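Local coordinates for flagellar basal body protein (Helicobacter pylori, PDB 5NPY), which probably serves as a subunit of the flagellar hook, the curved tube that couples the rotary motor to the filament, at residues A[193-198]-A[464-469]; A[427-432]-A[453-458]. All blocks are in the same frame, centred on the assembly; numbering follows the deposited sequence.

Contact 1 (A[193-198]-A[464-469]); sequences VGISVN and SKLLEA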
# COMPACT_ATOMS: atom_id res chain seq x y z
N VAL A 193 -4.20 4.94 -3.25
CA VAL A 193 -3.77 3.91 -2.30
C VAL A 193 -3.43 2.64 -3.07
O VAL A 193 -4.26 2.13 -3.84
CB VAL A 193 -4.84 3.64 -1.24
CG1 VAL A 193 -4.41 2.51 -0.30
CG2 VAL A 193 -5.17 4.93 -0.48
N GLY A 194 -2.21 2.13 -2.88
CA GLY A 194 -1.78 0.86 -3.44
C GLY A 194 -1.24 -0.07 -2.36
O GLY A 194 -0.28 0.26 -1.66
N ILE A 195 -1.86 -1.23 -2.18
CA ILE A 195 -1.44 -2.15 -1.12
C ILE A 195 -0.81 -3.39 -1.75
O ILE A 195 -1.18 -3.83 -2.84
CB ILE A 195 -2.58 -2.57 -0.16
CG1 ILE A 195 -3.68 -3.32 -0.91
CG2 ILE A 195 -3.09 -1.35 0.62
CD1 ILE A 195 -4.72 -3.97 -0.01
N SER A 196 0.18 -3.92 -1.06
CA SER A 196 0.72 -5.24 -1.33
C SER A 196 0.25 -6.14 -0.20
O SER A 196 0.50 -5.84 0.97
CB SER A 196 2.24 -5.22 -1.45
OG SER A 196 2.88 -4.34 -0.53
N VAL A 197 -0.47 -7.20 -0.55
CA VAL A 197 -1.03 -8.16 0.39
C VAL A 197 -0.77 -9.56 -0.17
O VAL A 197 -0.87 -9.79 -1.38
CB VAL A 197 -2.54 -7.93 0.61
CG1 VAL A 197 -3.34 -7.99 -0.71
CG2 VAL A 197 -3.09 -8.92 1.57
N ASN A 198 -0.43 -10.48 0.71
CA ASN A 198 -0.37 -11.87 0.33
C ASN A 198 -1.65 -12.52 0.83
O ASN A 198 -2.08 -12.25 1.95
CB ASN A 198 0.87 -12.55 0.90
CG ASN A 198 0.96 -13.98 0.47
OD1 ASN A 198 1.38 -14.25 -0.66
ND2 ASN A 198 0.64 -14.91 1.36
N SER A 464 -1.43 -15.20 5.19
CA SER A 464 -2.12 -13.99 4.72
C SER A 464 -1.59 -12.79 5.50
O SER A 464 -1.43 -12.84 6.73
CB SER A 464 -3.62 -14.12 4.88
OG SER A 464 -4.11 -15.18 4.09
N LYS A 465 -1.25 -11.72 4.78
CA LYS A 465 -0.48 -10.64 5.40
C LYS A 465 -0.57 -9.40 4.54
O LYS A 465 -0.47 -9.49 3.31
CB LYS A 465 1.00 -11.04 5.54
CG LYS A 465 1.85 -10.12 6.38
CD LYS A 465 3.34 -10.59 6.41
CE LYS A 465 3.50 -12.11 6.59
NZ LYS A 465 3.29 -12.58 8.02
N LEU A 466 -0.68 -8.24 5.18
CA LEU A 466 -0.49 -6.97 4.50
C LEU A 466 0.99 -6.60 4.51
O LEU A 466 1.58 -6.36 5.57
CB LEU A 466 -1.35 -5.88 5.12
CG LEU A 466 -1.11 -4.53 4.42
CD1 LEU A 466 -1.84 -4.50 3.06
CD2 LEU A 466 -1.63 -3.43 5.32
N LEU A 467 1.58 -6.55 3.32
CA LEU A 467 3.01 -6.28 3.16
C LEU A 467 3.32 -4.79 3.28
O LEU A 467 4.22 -4.40 4.04
CB LEU A 467 3.48 -6.78 1.79
CG LEU A 467 2.99 -8.18 1.50
CD1 LEU A 467 3.62 -8.63 0.20
CD2 LEU A 467 3.44 -9.12 2.67
N GLU A 468 2.61 -3.95 2.52
CA GLU A 468 2.90 -2.52 2.48
C GLU A 468 1.67 -1.77 1.99
O GLU A 468 0.95 -2.28 1.13
CB GLU A 468 4.09 -2.22 1.56
CG GLU A 468 4.56 -0.78 1.55
CD GLU A 468 5.68 -0.56 0.56
OE1 GLU A 468 5.57 -1.09 -0.56
OE2 GLU A 468 6.67 0.12 0.90
N ALA A 469 1.43 -0.58 2.55
CA ALA A 469 0.40 0.34 2.06
C ALA A 469 1.07 1.65 1.65
O ALA A 469 1.66 2.33 2.49
CB ALA A 469 -0.68 0.60 3.11
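Ser196 O accepts two backbone N-H groups, from Leu467 N at 2.7 Å and from Glu468 N at 3.2 Å, and this doubly used carbonyl marks a classic beta bulge between the antiparallel strands 193-198 and 465-469. The donors approach differently. Glu468 N lies in the carbonyl plane on a lone pair, whereas the nearer Leu467 N is tilted 26° from that plane, with a more bent N-H...O angle of 139°. Leu467 has helix-like backbone torsions, as expected of the first bulge residue, and its CB and CG lie against the Ser196 carbonyl. Ser196 N returns a nearly straight bond to Glu468 O at 2.8 Å. Beyond the bulge, Asn198 and Lys465 form a regular hydrogen-bonded pair: Asn198 N reaches Lys465 O at 2.8 Å, and Lys465 N reaches Asn198 O at 3.0 Å.

The Ser196 hydroxyl lies beside Glu468 CB and hydrogen-bonds outside the two strands, to Ser451 OG. The Asn198 amide is held by the loop that leads into strand 465-469: OD1 accepts from Leu459 N and ND2 bonds to Asp463 O.

On the opposite face, Ile195, Val197, Leu466 and Ala469 pack together. Leu466 has CG anti to its backbone N (chi1 178°), and CD1 comes to 3.8 Å from Ile195 CB and more loosely meets Val197 CB. Ile195 CG2 touches Ala469 CB at 4.0 Å. Tyr377 of strand 370-381 touches both Ile195 and Val197. Strand 192-198 is internal to a small mixed sheet, whereas 465-471 is an edge strand within this chain. Val197 CG2, anti to its backbone N, rests 3.2 Å from Lys465 O.

Contact 2 (A[427-432]-A[453-458]); sequences THKMKS and NHDSSD
Met430 N donates to Ser456 O at 3.0 Å, anchoring the closely packed side of this contact. The donor stands well above the carbonyl plane, so the bond is oblique at the acceptor. Beside this bond, Met430 CB meets Ser456 CB at 3.8 Å. The thioether then bends at chi3 (-95°), which places Met430 CE 4.0 Å from the same Ser456 CB, so that the side chain curls along the serine CB. Val421 and Phe423 of strand 411-423 also pack on Met430, and Ser456 OG is engaged elsewhere, by Leu448 O.

A second backbone bond, from Asp458 N to His428 O at 3.3 Å, lies in the carbonyl plane. With the first it frames Lys429 and Ser457, whose CA atoms are 4.7 Å apart: the bonding pattern is that of an isolated beta bridge between segments running the same way. It joins the chain around the short strand 430-431 to the loop between strands 442-447 and 465-471.

At the far end of the bridge His428 ND1 reaches Asp458 OD1 at 3.0 Å. The oxygen lies only 6° out of the imidazole plane, at the ring's edge, yet the nitrogen meets the carboxylate from above, 41° out of its plane. The ring is thus turned with its ND1 edge to Asp458.

The looser, more exposed side belongs to Lys429. Its chain bends at chi2 and crosses the Asp455 side chain at a slant, with Lys429 CD 3.7 Å from Asp455 CB. Lys429 NZ and Asp455 OD2 form a weak salt bridge at 3.3 Å.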
# COMPACT_ATOMS: atom_id res chain seq x y z
N THR A 427 4.29 -17.36 -11.83
CA THR A 427 4.60 -16.32 -10.87
C THR A 427 3.40 -16.11 -9.98
O THR A 427 2.26 -16.20 -10.43
CB THR A 427 4.90 -15.00 -11.58
OG1 THR A 427 3.68 -14.23 -11.62
CG2 THR A 427 5.39 -15.25 -13.02
N HIS A 428 3.60 -15.81 -8.72
CA HIS A 428 2.41 -15.72 -7.90
C HIS A 428 1.89 -14.30 -7.74
O HIS A 428 1.30 -13.97 -6.72
CB HIS A 428 2.67 -16.42 -6.57
CG HIS A 428 2.78 -17.90 -6.75
ND1 HIS A 428 1.72 -18.76 -6.55
CD2 HIS A 428 3.80 -18.66 -7.21
CE1 HIS A 428 2.11 -19.99 -6.83
NE2 HIS A 428 3.36 -19.96 -7.24
N LYS A 429 2.06 -13.46 -8.77
CA LYS A 429 1.67 -12.05 -8.70
C LYS A 429 0.18 -11.90 -8.95
O LYS A 429 -0.40 -12.62 -9.76
CB LYS A 429 2.44 -11.20 -9.71
CG LYS A 429 3.98 -11.34 -9.65
CD LYS A 429 4.58 -10.80 -8.35
CE LYS A 429 6.10 -10.76 -8.43
NZ LYS A 429 6.73 -10.45 -7.12
N MET A 430 -0.42 -10.95 -8.24
CA MET A 430 -1.84 -10.66 -8.39
C MET A 430 -2.16 -10.00 -9.74
O MET A 430 -1.40 -9.17 -10.24
CB MET A 430 -2.32 -9.74 -7.25
CG MET A 430 -3.83 -9.56 -7.17
SD MET A 430 -4.43 -8.22 -6.08
CE MET A 430 -4.69 -9.24 -4.58
N LYS A 431 -3.34 -10.32 -10.27
CA LYS A 431 -3.89 -9.80 -11.53
C LYS A 431 -5.19 -9.07 -11.21
O LYS A 431 -6.20 -9.70 -10.90
CB LYS A 431 -4.17 -10.94 -12.51
CG LYS A 431 -2.98 -11.61 -13.18
CD LYS A 431 -3.50 -12.56 -14.27
CE LYS A 431 -2.50 -12.80 -15.38
NZ LYS A 431 -2.48 -11.71 -16.39
N SER A 432 -5.18 -7.74 -11.30
CA SER A 432 -6.37 -6.99 -10.91
C SER A 432 -6.28 -5.59 -11.48
O SER A 432 -5.22 -5.13 -11.90
CB SER A 432 -6.55 -6.94 -9.39
OG SER A 432 -5.50 -6.17 -8.81
N ASN A 453 6.97 -0.87 -2.91
CA ASN A 453 8.11 -1.77 -2.81
C ASN A 453 7.78 -3.25 -2.83
O ASN A 453 8.70 -4.07 -2.87
CB ASN A 453 8.92 -1.44 -1.55
CG ASN A 453 9.26 0.03 -1.45
OD1 ASN A 453 10.00 0.55 -2.27
ND2 ASN A 453 8.71 0.71 -0.45
N HIS A 454 6.50 -3.64 -2.82
CA HIS A 454 6.12 -5.04 -2.85
C HIS A 454 4.90 -5.21 -3.76
O HIS A 454 4.13 -4.27 -3.98
CB HIS A 454 5.78 -5.60 -1.44
CG HIS A 454 6.85 -5.31 -0.43
ND1 HIS A 454 7.83 -6.22 -0.11
CD2 HIS A 454 7.11 -4.21 0.31
CE1 HIS A 454 8.64 -5.70 0.79
NE2 HIS A 454 8.23 -4.48 1.06
N ASP A 455 4.78 -6.43 -4.31
CA ASP A 455 3.67 -6.90 -5.13
C ASP A 455 2.77 -7.84 -4.31
O ASP A 455 3.25 -8.56 -3.42
CB ASP A 455 4.19 -7.65 -6.36
CG ASP A 455 5.11 -6.80 -7.23
OD1 ASP A 455 4.68 -5.70 -7.62
OD2 ASP A 455 6.25 -7.21 -7.50
N SER A 456 1.48 -7.83 -4.63
CA SER A 456 0.56 -8.74 -3.98
C SER A 456 0.68 -10.14 -4.56
O SER A 456 1.07 -10.34 -5.72
CB SER A 456 -0.88 -8.24 -4.08
OG SER A 456 -1.01 -6.96 -3.49
N SER A 457 0.39 -11.14 -3.72
CA SER A 457 0.70 -12.51 -4.09
C SER A 457 -0.26 -13.47 -3.41
O SER A 457 -0.97 -13.11 -2.47
CB SER A 457 2.14 -12.86 -3.75
OG SER A 457 2.47 -12.33 -2.48
N ASP A 458 -0.30 -14.69 -3.94
CA ASP A 458 -0.96 -15.81 -3.29
C ASP A 458 0.07 -16.87 -2.90
O ASP A 458 -0.10 -18.05 -3.21
CB ASP A 458 -2.06 -16.36 -4.21
CG ASP A 458 -1.51 -17.06 -5.46
OD1 ASP A 458 -0.40 -16.72 -5.92
OD2 ASP A 458 -2.19 -17.96 -5.97

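In the fold
Contact 2 is nested within the loop that contact 1 closes, and their centres lie 10 Å apart. The loop segment 453-458 joins them, for it pairs with 427-432 while also gripping strand 193-198: Asn198 OD1 and Ser457 OG are 2.9 Å apart, a probable hydrogen bond, and Ser456 OG also bonds to Val197 N. At its other end, Asn453 ND2 approaches Glu468 OE2 of strand 465-471, a probable hydrogen bond whose 2.5 Å length is doubtfully short. The bound tris-hydroxymethyl-methyl-ammonium lies about 12 Å from the side chain of Asp458 in contact 2; its pocket includes Arg393, Glu399 and Ile420, the last on strand 411-423, which pairs with 430-431.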